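Local coordinates for protein acyl-coenzyme A oxidase 3 (Yarrowia lipolytica, PDB 5YS9) that oxidizes acyl-CoA substrates of various chain lengths to trans-2-enoyl-CoAs with FAD and molecular oxygen, releasing hydrogen peroxide in peroxisomal fatty acid beta-oxidation, at residues Q318-R326 and T634-N645. Sequence-based numbering, arbitrary orientation.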
# COMPACT_ATOMS: atom_id res chain seq x y z
N GLN A 318 -12.98 9.66 -1.67
CA GLN A 318 -13.65 10.42 -2.72
C GLN A 318 -12.69 11.29 -3.56
O GLN A 318 -12.92 11.55 -4.76
CB GLN A 318 -14.76 11.29 -2.11
CG GLN A 318 -14.25 12.31 -1.10
CD GLN A 318 -15.30 13.29 -0.60
OE1 GLN A 318 -16.41 13.34 -1.07
NE2 GLN A 318 -14.92 14.10 0.35
N ARG A 319 -11.63 11.74 -2.92
CA ARG A 319 -10.64 12.60 -3.56
C ARG A 319 -9.91 11.78 -4.63
O ARG A 319 -9.83 12.19 -5.79
CB ARG A 319 -9.68 13.12 -2.51
CG ARG A 319 -8.72 14.21 -2.96
CD ARG A 319 -7.63 14.44 -1.90
NE ARG A 319 -6.37 14.88 -2.50
CZ ARG A 319 -5.19 14.95 -1.89
NH1 ARG A 319 -5.05 14.58 -0.62
NH2 ARG A 319 -4.14 15.37 -2.58
N PHE A 320 -9.32 10.68 -4.21
CA PHE A 320 -8.56 9.83 -5.09
C PHE A 320 -9.34 9.09 -6.16
O PHE A 320 -8.88 8.95 -7.28
CB PHE A 320 -7.59 9.00 -4.28
CG PHE A 320 -6.64 9.86 -3.52
CD1 PHE A 320 -5.57 10.44 -4.17
CD2 PHE A 320 -6.88 10.19 -2.22
CE1 PHE A 320 -4.73 11.27 -3.50
CE2 PHE A 320 -6.04 11.03 -1.54
CZ PHE A 320 -4.96 11.57 -2.19
N ILE A 321 -10.52 8.63 -5.81
CA ILE A 321 -11.40 8.05 -6.78
C ILE A 321 -11.80 9.09 -7.80
O ILE A 321 -11.95 8.78 -8.96
CB ILE A 321 -12.60 7.33 -6.14
CG1 ILE A 321 -13.21 6.35 -7.13
CG2 ILE A 321 -13.68 8.30 -5.72
CD1 ILE A 321 -12.32 5.19 -7.49
N THR A 322 -12.01 10.32 -7.36
CA THR A 322 -12.25 11.40 -8.30
C THR A 322 -11.05 11.70 -9.19
O THR A 322 -11.20 11.84 -10.39
CB THR A 322 -12.75 12.68 -7.62
OG1 THR A 322 -13.94 12.40 -6.91
CG2 THR A 322 -13.06 13.71 -8.63
N ILE A 323 -9.86 11.76 -8.62
CA ILE A 323 -8.62 11.94 -9.44
C ILE A 323 -8.51 10.86 -10.52
O ILE A 323 -8.35 11.18 -11.74
CB ILE A 323 -7.35 11.98 -8.56
CG1 ILE A 323 -7.32 13.29 -7.77
CG2 ILE A 323 -6.09 11.83 -9.41
CD1 ILE A 323 -6.42 13.20 -6.55
N ALA A 324 -8.62 9.59 -10.10
CA ALA A 324 -8.42 8.46 -11.05
C ALA A 324 -9.44 8.42 -12.15
O ALA A 324 -9.08 8.13 -13.28
CB ALA A 324 -8.40 7.12 -10.35
N LEU A 325 -10.71 8.71 -11.80
CA LEU A 325 -11.82 8.65 -12.77
C LEU A 325 -11.79 9.77 -13.82
O LEU A 325 -12.06 9.53 -15.00
CB LEU A 325 -13.17 8.63 -12.05
CG LEU A 325 -13.50 7.24 -11.47
CD1 LEU A 325 -14.74 7.21 -10.59
CD2 LEU A 325 -13.62 6.19 -12.57
N ARG A 326 -11.47 10.98 -13.39
CA ARG A 326 -11.32 12.10 -14.32
C ARG A 326 -10.15 11.86 -15.25
O ARG A 326 -10.31 12.04 -16.47
CB ARG A 326 -11.13 13.43 -13.59
CG ARG A 326 -12.42 13.96 -13.03
CD ARG A 326 -12.16 15.19 -12.19
NE ARG A 326 -13.40 15.54 -11.52
CZ ARG A 326 -13.59 16.58 -10.70
NH1 ARG A 326 -12.60 17.39 -10.37
NH2 ARG A 326 -14.81 16.75 -10.17
N THR A 634 -18.99 11.60 -9.47
CA THR A 634 -17.74 12.19 -8.93
C THR A 634 -17.88 13.68 -8.67
O THR A 634 -17.38 14.17 -7.65
CB THR A 634 -16.56 11.94 -9.86
OG1 THR A 634 -16.95 12.27 -11.19
CG2 THR A 634 -16.20 10.51 -9.84
N ASP A 635 -18.57 14.38 -9.56
CA ASP A 635 -18.87 15.81 -9.33
C ASP A 635 -19.78 15.99 -8.16
O ASP A 635 -19.72 17.06 -7.55
CB ASP A 635 -19.52 16.50 -10.53
CG ASP A 635 -18.54 16.80 -11.66
OD1 ASP A 635 -17.28 16.76 -11.47
OD2 ASP A 635 -19.04 17.08 -12.75
N ALA A 636 -20.61 14.96 -7.84
CA ALA A 636 -21.47 15.00 -6.64
C ALA A 636 -20.76 15.21 -5.29
O ALA A 636 -21.39 15.77 -4.33
CB ALA A 636 -22.36 13.77 -6.56
N PHE A 637 -19.48 14.82 -5.20
CA PHE A 637 -18.68 15.07 -3.97
C PHE A 637 -18.43 16.56 -3.72
O PHE A 637 -18.17 16.94 -2.60
CB PHE A 637 -17.35 14.39 -4.03
CG PHE A 637 -17.41 12.90 -4.24
CD1 PHE A 637 -18.09 12.07 -3.35
CD2 PHE A 637 -16.68 12.31 -5.27
CE1 PHE A 637 -18.09 10.67 -3.54
CE2 PHE A 637 -16.65 10.92 -5.45
CZ PHE A 637 -17.37 10.10 -4.60
N GLY A 638 -18.49 17.40 -4.75
CA GLY A 638 -18.34 18.85 -4.60
C GLY A 638 -16.97 19.33 -4.15
O GLY A 638 -16.86 20.27 -3.38
N LEU A 639 -15.93 18.68 -4.62
CA LEU A 639 -14.57 19.02 -4.25
C LEU A 639 -14.04 20.07 -5.21
O LEU A 639 -14.07 19.85 -6.39
CB LEU A 639 -13.68 17.77 -4.31
CG LEU A 639 -14.04 16.62 -3.34
CD1 LEU A 639 -13.21 15.40 -3.62
CD2 LEU A 639 -13.90 17.07 -1.88
N SER A 640 -13.56 21.19 -4.69
CA SER A 640 -12.86 22.16 -5.50
C SER A 640 -11.44 21.65 -5.78
O SER A 640 -10.96 20.67 -5.17
CB SER A 640 -12.79 23.52 -4.80
OG SER A 640 -12.02 23.43 -3.61
N ASP A 641 -10.78 22.33 -6.71
CA ASP A 641 -9.49 21.92 -7.12
C ASP A 641 -8.52 22.00 -5.91
O ASP A 641 -7.55 21.25 -5.83
CB ASP A 641 -9.00 22.79 -8.26
CG ASP A 641 -9.66 22.47 -9.59
OD1 ASP A 641 -10.31 21.43 -9.72
OD2 ASP A 641 -9.47 23.29 -10.54
N TRP A 642 -8.79 22.88 -4.97
CA TRP A 642 -7.94 23.00 -3.79
C TRP A 642 -7.96 21.71 -2.97
O TRP A 642 -6.88 21.30 -2.50
CB TRP A 642 -8.39 24.18 -2.98
CG TRP A 642 -7.50 24.59 -1.81
CD1 TRP A 642 -6.49 25.52 -1.83
CD2 TRP A 642 -7.60 24.12 -0.44
NE1 TRP A 642 -5.97 25.63 -0.59
CE2 TRP A 642 -6.63 24.80 0.29
CE3 TRP A 642 -8.40 23.18 0.21
CZ2 TRP A 642 -6.41 24.58 1.66
CZ3 TRP A 642 -8.22 22.97 1.60
CH2 TRP A 642 -7.24 23.68 2.30
N PHE A 643 -9.14 21.05 -2.85
CA PHE A 643 -9.29 19.76 -2.09
C PHE A 643 -8.76 18.55 -2.84
O PHE A 643 -8.29 17.56 -2.24
CB PHE A 643 -10.74 19.48 -1.64
CG PHE A 643 -11.17 20.28 -0.45
CD1 PHE A 643 -10.91 19.84 0.82
CD2 PHE A 643 -11.75 21.52 -0.62
CE1 PHE A 643 -11.26 20.62 1.93
CE2 PHE A 643 -12.11 22.29 0.48
CZ PHE A 643 -11.87 21.84 1.75
N ILE A 644 -8.89 18.63 -4.16
CA ILE A 644 -8.35 17.63 -5.04
C ILE A 644 -6.84 17.60 -4.96
O ILE A 644 -6.25 16.55 -4.91
CB ILE A 644 -8.80 17.92 -6.49
CG1 ILE A 644 -10.31 17.71 -6.62
CG2 ILE A 644 -8.05 17.08 -7.50
CD1 ILE A 644 -10.72 16.27 -6.69
N ASN A 645 -6.24 18.78 -4.99
CA ASN A 645 -4.82 18.96 -4.78
C ASN A 645 -3.97 18.05 -5.66
O ASN A 645 -2.98 17.51 -5.21
CB ASN A 645 -4.44 18.84 -3.31
CG ASN A 645 -3.18 19.60 -2.97
OD1 ASN A 645 -2.59 19.38 -1.93
ND2 ASN A 645 -2.76 20.49 -3.83
O HOH W 1 -12.45 19.88 -8.80
O HOH W 2 -15.75 18.70 -8.07
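Ile-644 fits as a knob into a hole formed by Arg-319, Thr-322, Ile-323 and Arg-326 on helix 300-330; its branched chain packs against the Thr-322 methyl, CG2, and Ile-323, its CG2 lying 3.9 Å from CG1 of Ile-323. Beside it, the carbonyl O of Ile-644, near the end of the short helix 641-644, receives Arg-319 NE at 2.9 Å (N-H...O 152°) from above the carbonyl plane, with a weak bond from NH2. Arg-319 spans the gap because CG lies anti to the backbone N (chi1 -170°) and the chain runs extended to NE, while CZ of Phe-320 covers one guanidinium face. Shortened to an alanine, this position is likely to leave the Ile-644 carbonyl without its NE and NH2 donors.

Where the chain turns between helices, the flat Phe-637 ring gives CB of Gln-318 a face to lie on, 3.5 Å from its centroid, in a CH-pi contact. Thr-322 suits both sides: OG1 meets the ring's edge and donates to Gln-318 O, while CG2 also covers a guanidinium face of Arg-326. Long Arg-326, with several N-H groups, forms a salt bridge through NH2 to Asp-635 OD1 at 2.8 Å, though poorly directed (121°); two waters link its guanidinium to Leu-639 O, and one also reaches Asp-641.

Further out, Arg-31 pairs with Asp-635, and Tyr-363 of helix 349-385 meets Phe-637. The arrangement joins the C-alpha1 helical bundle to the C-terminal helical region characteristic of acyl-CoA oxidases.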